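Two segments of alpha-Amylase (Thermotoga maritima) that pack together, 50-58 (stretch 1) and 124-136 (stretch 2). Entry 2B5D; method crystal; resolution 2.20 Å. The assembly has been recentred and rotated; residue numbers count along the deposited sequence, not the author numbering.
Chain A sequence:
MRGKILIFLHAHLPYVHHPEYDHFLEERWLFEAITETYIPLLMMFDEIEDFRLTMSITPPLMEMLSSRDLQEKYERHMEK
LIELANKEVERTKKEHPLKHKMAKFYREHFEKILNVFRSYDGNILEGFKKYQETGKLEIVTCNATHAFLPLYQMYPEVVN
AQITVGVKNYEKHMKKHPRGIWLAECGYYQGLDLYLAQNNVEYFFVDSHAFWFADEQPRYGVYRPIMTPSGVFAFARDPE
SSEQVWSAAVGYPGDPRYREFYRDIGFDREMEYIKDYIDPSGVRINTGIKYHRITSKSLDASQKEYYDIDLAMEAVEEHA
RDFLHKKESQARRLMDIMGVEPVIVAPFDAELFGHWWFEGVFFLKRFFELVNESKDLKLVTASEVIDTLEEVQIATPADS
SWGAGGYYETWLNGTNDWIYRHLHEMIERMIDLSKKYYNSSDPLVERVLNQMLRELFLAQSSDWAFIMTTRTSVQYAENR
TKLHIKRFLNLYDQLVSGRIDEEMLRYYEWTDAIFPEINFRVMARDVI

Stretch 1, residues 50-58: DFRLTMSIT
Stretch 2, residues 124-136: ILEGFKKYQETGK

The contact has two parts: a loop-to-loop junction centred on Lys-136, with the one backbone hydrogen bond between the stretches, and an apolar strand-on-helix patch. Strand 53-57 and helix 125-134 approach to 10.7 Å between axes, and their N-to-C directions differ by 139° (signed crossing angle -139°), so they run roughly antiparallel but clearly splayed. In register, the closest approach is in the flanking loops: the CA atoms of Arg-52 and Lys-136 are 4.7 Å apart, those of Ile-57 and Leu-125 9.1 Å. Together the two sides bury 455 Å², and Lys-136 has the largest covered area, 123 Å².

The strand residues have extended backbones, with phi/psi from -153/138 at Leu-53 to -128/107 at Ile-57. Alternation along the strand selects the packing residues: Met-55 and Ile-57 direct CA-to-CB toward the helix, while Thr-54 and Ser-56 make no contact with it. On the helix, Phe-128 and Tyr-131 point toward the strand, and Leu-125, sideways at CB, brings its end nearer. Backbone hydrogen bonds such as Lys-129 N to Leu-125 O (2.8 Å) and Gln-132 N to Phe-128 O (3.1 Å) define the helical turns.

Two strand residues meet Phe-128 (chi1 -74°, m; chi2 100°) from the same side of its ring plane. Ile-57 (chi1 m, chi2 t) lays CD1 over one face of its ring, 4.3 Å from the centroid and 26° off the normal, a CH-pi geometry; the closest atoms are Ile-57 CD1 and Phe-128 CG at 3.8 Å. Met-55, with chi1 p, chi2 t and chi3 m, brings SD to 3.7 Å from Phe-128 CE2. Its sulfur lies 4.6 Å from the Phe-128 centroid and 58° off the normal, an oblique approach. Ile-57 CG2 also meets Leu-125 CD2 at 4.2 Å; Leu-125 has chi1 m and chi2 t.

At the other end, Gly-135 leaves helical geometry with phi/psi 89/-5. A CB at these angles would jam against the preceding carbonyl oxygen, which by itself calls for glycine. Lys-136 follows at -76/-31 and aims its carbonyl at the other stretch: Leu-53 N donates to Lys-136 O at 2.9 Å, with an N-H...O angle of 149°. The same oxygen receives a CA-H...O contact from Arg-52 CA at 3.2 Å and lies 3.2 Å from Phe-51 CE2.

Phe-51 (chi1 74°, p; chi2 -83°) receives Lys-136 CB over one ring face, 3.8 Å from the centroid and 22° off the normal, again CH-pi. Tyr-131 (chi1 -66°, m; chi2 -75°) sits at that ring's edge, with Phe-51 CE1 to Tyr-131 CD1 at 4.4 Å.

Polar side chains border this end. Arg-52 (m, m, t, chi4 -92°) donates a hydrogen bond from NH2 to Phe-51 O (3.0 Å, 166°), and its NH2 forms a salt bridge with OD1 of Asp-50 (chi1 t, chi2 45°) at 3.2 Å. Lys-136 (chi1 m, chi2 t, chi3 -93°, chi4 -134°) packs CG 3.9 Å from Arg-52 NH2, and Lys-136 CD lies 3.4 Å from Asp-50 OD1.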

# COMPACT_ATOMS: atom_id res chain seq x y z
N ASP A 50 -34.32 35.01 19.84
CA ASP A 50 -33.89 34.41 21.08
C ASP A 50 -33.66 32.93 20.85
O ASP A 50 -34.36 32.30 20.05
CB ASP A 50 -34.96 34.61 22.16
CG ASP A 50 -34.41 34.45 23.57
OD1 ASP A 50 -33.31 34.99 23.87
OD2 ASP A 50 -35.08 33.79 24.39
N PHE A 51 -32.69 32.37 21.58
CA PHE A 51 -32.40 30.94 21.55
C PHE A 51 -31.81 30.56 22.90
O PHE A 51 -31.40 31.42 23.67
CB PHE A 51 -31.44 30.61 20.38
CG PHE A 51 -30.01 31.05 20.63
CD1 PHE A 51 -29.61 32.37 20.39
CD2 PHE A 51 -29.08 30.14 21.15
CE1 PHE A 51 -28.31 32.77 20.66
CE2 PHE A 51 -27.77 30.53 21.42
CZ PHE A 51 -27.39 31.85 21.17
N ARG A 52 -31.78 29.26 23.19
CA ARG A 52 -30.93 28.69 24.25
C ARG A 52 -30.22 27.46 23.69
O ARG A 52 -30.86 26.54 23.16
CB ARG A 52 -31.73 28.28 25.49
CG ARG A 52 -32.35 29.38 26.30
CD ARG A 52 -31.33 30.38 26.79
NE ARG A 52 -31.98 31.32 27.69
CZ ARG A 52 -32.52 32.47 27.32
NH1 ARG A 52 -33.11 33.22 28.23
NH2 ARG A 52 -32.48 32.87 26.05
N LEU A 53 -28.90 27.42 23.84
CA LEU A 53 -28.09 26.34 23.28
C LEU A 53 -26.82 26.14 24.09
O LEU A 53 -26.18 27.11 24.52
CB LEU A 53 -27.75 26.63 21.80
CG LEU A 53 -26.77 25.73 21.04
CD1 LEU A 53 -27.43 24.43 20.66
CD2 LEU A 53 -26.10 26.43 19.82
N THR A 54 -26.51 24.87 24.31
CA THR A 54 -25.27 24.45 24.91
C THR A 54 -24.35 23.78 23.89
O THR A 54 -24.79 23.01 23.06
CB THR A 54 -25.54 23.48 26.08
OG1 THR A 54 -26.67 23.96 26.84
CG2 THR A 54 -24.33 23.35 26.99
N MET A 55 -23.06 24.09 23.94
CA MET A 55 -22.12 23.48 23.02
C MET A 55 -20.75 23.33 23.68
O MET A 55 -20.43 24.02 24.61
CB MET A 55 -22.01 24.28 21.70
CG MET A 55 -21.42 25.64 21.86
SD MET A 55 -21.37 26.63 20.35
CE MET A 55 -20.18 25.75 19.31
N SER A 56 -19.98 22.38 23.19
CA SER A 56 -18.56 22.25 23.47
C SER A 56 -17.83 22.96 22.36
O SER A 56 -18.29 22.98 21.20
CB SER A 56 -18.17 20.77 23.44
OG SER A 56 -18.28 20.26 22.11
N ILE A 57 -16.71 23.59 22.72
CA ILE A 57 -15.68 23.95 21.77
C ILE A 57 -14.43 23.38 22.39
O ILE A 57 -13.95 23.89 23.43
CB ILE A 57 -15.58 25.46 21.55
CG1 ILE A 57 -16.98 26.00 21.19
CG2 ILE A 57 -14.56 25.76 20.42
CD1 ILE A 57 -17.03 27.48 20.89
N THR A 58 -13.93 22.29 21.80
CA THR A 58 -12.87 21.52 22.45
C THR A 58 -11.58 22.33 22.44
O THR A 58 -11.47 23.31 21.68
CB THR A 58 -12.70 20.16 21.82
OG1 THR A 58 -12.17 20.33 20.50
CG2 THR A 58 -14.07 19.45 21.77
N ILE A 124 -13.13 33.97 15.74
CA ILE A 124 -14.56 33.77 15.81
C ILE A 124 -14.96 33.26 17.19
O ILE A 124 -16.13 33.22 17.52
CB ILE A 124 -15.05 32.86 14.65
CG1 ILE A 124 -14.46 31.45 14.77
CG2 ILE A 124 -14.74 33.50 13.28
CD1 ILE A 124 -15.04 30.46 13.82
N LEU A 125 -13.96 32.88 17.99
CA LEU A 125 -14.11 32.60 19.40
C LEU A 125 -14.67 33.79 20.17
O LEU A 125 -15.44 33.61 21.14
CB LEU A 125 -12.77 32.18 20.03
CG LEU A 125 -12.28 30.77 19.69
CD1 LEU A 125 -11.05 30.43 20.48
CD2 LEU A 125 -13.36 29.72 19.89
N GLU A 126 -14.28 34.98 19.73
CA GLU A 126 -14.80 36.24 20.25
C GLU A 126 -16.32 36.31 20.05
O GLU A 126 -17.04 36.77 20.93
CB GLU A 126 -14.06 37.39 19.56
CG GLU A 126 -14.51 38.80 19.93
CD GLU A 126 -13.64 39.89 19.26
OE1 GLU A 126 -14.11 40.50 18.25
OE2 GLU A 126 -12.48 40.11 19.71
N GLY A 127 -16.79 35.82 18.91
CA GLY A 127 -18.23 35.73 18.64
C GLY A 127 -18.96 34.75 19.55
O GLY A 127 -20.02 35.03 20.08
N PHE A 128 -18.39 33.57 19.72
CA PHE A 128 -18.97 32.59 20.62
C PHE A 128 -18.96 33.07 22.08
O PHE A 128 -19.88 32.77 22.85
CB PHE A 128 -18.29 31.23 20.46
CG PHE A 128 -18.68 30.52 19.20
CD1 PHE A 128 -17.85 30.55 18.06
CD2 PHE A 128 -19.91 29.85 19.12
CE1 PHE A 128 -18.22 29.89 16.87
CE2 PHE A 128 -20.29 29.19 17.94
CZ PHE A 128 -19.45 29.21 16.81
N LYS A 129 -17.90 33.79 22.44
CA LYS A 129 -17.72 34.30 23.79
C LYS A 129 -18.84 35.29 24.10
O LYS A 129 -19.40 35.31 25.20
CB LYS A 129 -16.35 34.96 23.90
CG LYS A 129 -16.00 35.51 25.25
CD LYS A 129 -14.65 36.24 25.19
CE LYS A 129 -14.26 36.78 26.56
NZ LYS A 129 -13.29 37.91 26.45
N LYS A 130 -19.18 36.09 23.09
CA LYS A 130 -20.16 37.16 23.20
C LYS A 130 -21.57 36.62 23.40
O LYS A 130 -22.38 37.21 24.11
CB LYS A 130 -20.04 38.08 21.99
CG LYS A 130 -21.20 39.00 21.73
CD LYS A 130 -20.94 39.86 20.51
CE LYS A 130 -22.13 39.85 19.57
NZ LYS A 130 -21.94 38.82 18.52
N TYR A 131 -21.86 35.48 22.80
CA TYR A 131 -23.14 34.86 23.04
C TYR A 131 -23.20 34.13 24.38
O TYR A 131 -24.28 34.04 24.98
CB TYR A 131 -23.62 34.03 21.83
CG TYR A 131 -23.91 34.93 20.63
CD1 TYR A 131 -25.06 35.72 20.58
CD2 TYR A 131 -23.03 34.99 19.56
CE1 TYR A 131 -25.32 36.55 19.49
CE2 TYR A 131 -23.28 35.83 18.47
CZ TYR A 131 -24.42 36.61 18.44
OH TYR A 131 -24.65 37.42 17.34
N GLN A 132 -22.06 33.65 24.88
CA GLN A 132 -22.06 33.11 26.24
C GLN A 132 -22.42 34.21 27.24
O GLN A 132 -23.20 33.96 28.16
CB GLN A 132 -20.75 32.41 26.62
CG GLN A 132 -20.85 31.64 27.93
CD GLN A 132 -19.71 30.62 28.17
OE1 GLN A 132 -18.52 30.97 28.23
NE2 GLN A 132 -20.09 29.38 28.35
N GLU A 133 -21.89 35.42 27.04
CA GLU A 133 -22.12 36.55 27.96
C GLU A 133 -23.60 36.94 28.06
O GLU A 133 -24.06 37.34 29.13
CB GLU A 133 -21.25 37.76 27.61
CG GLU A 133 -19.80 37.59 28.11
CD GLU A 133 -18.75 38.50 27.41
OE1 GLU A 133 -19.09 39.18 26.40
OE2 GLU A 133 -17.58 38.52 27.88
N THR A 134 -24.34 36.77 26.97
CA THR A 134 -25.78 36.97 26.99
C THR A 134 -26.53 35.90 27.78
O THR A 134 -27.63 36.17 28.25
CB THR A 134 -26.41 37.12 25.58
OG1 THR A 134 -26.50 35.83 24.93
CG2 THR A 134 -25.61 38.11 24.71
N GLY A 135 -25.96 34.71 27.94
CA GLY A 135 -26.66 33.61 28.62
C GLY A 135 -27.52 32.76 27.70
O GLY A 135 -28.09 31.74 28.11
N LYS A 136 -27.60 33.15 26.44
CA LYS A 136 -28.32 32.40 25.42
C LYS A 136 -27.50 31.18 24.98
O LYS A 136 -28.08 30.13 24.61
CB LYS A 136 -28.61 33.29 24.21
CG LYS A 136 -29.32 34.61 24.55
CD LYS A 136 -29.96 35.24 23.33
CE LYS A 136 -29.01 36.24 22.65
NZ LYS A 136 -29.74 37.52 22.31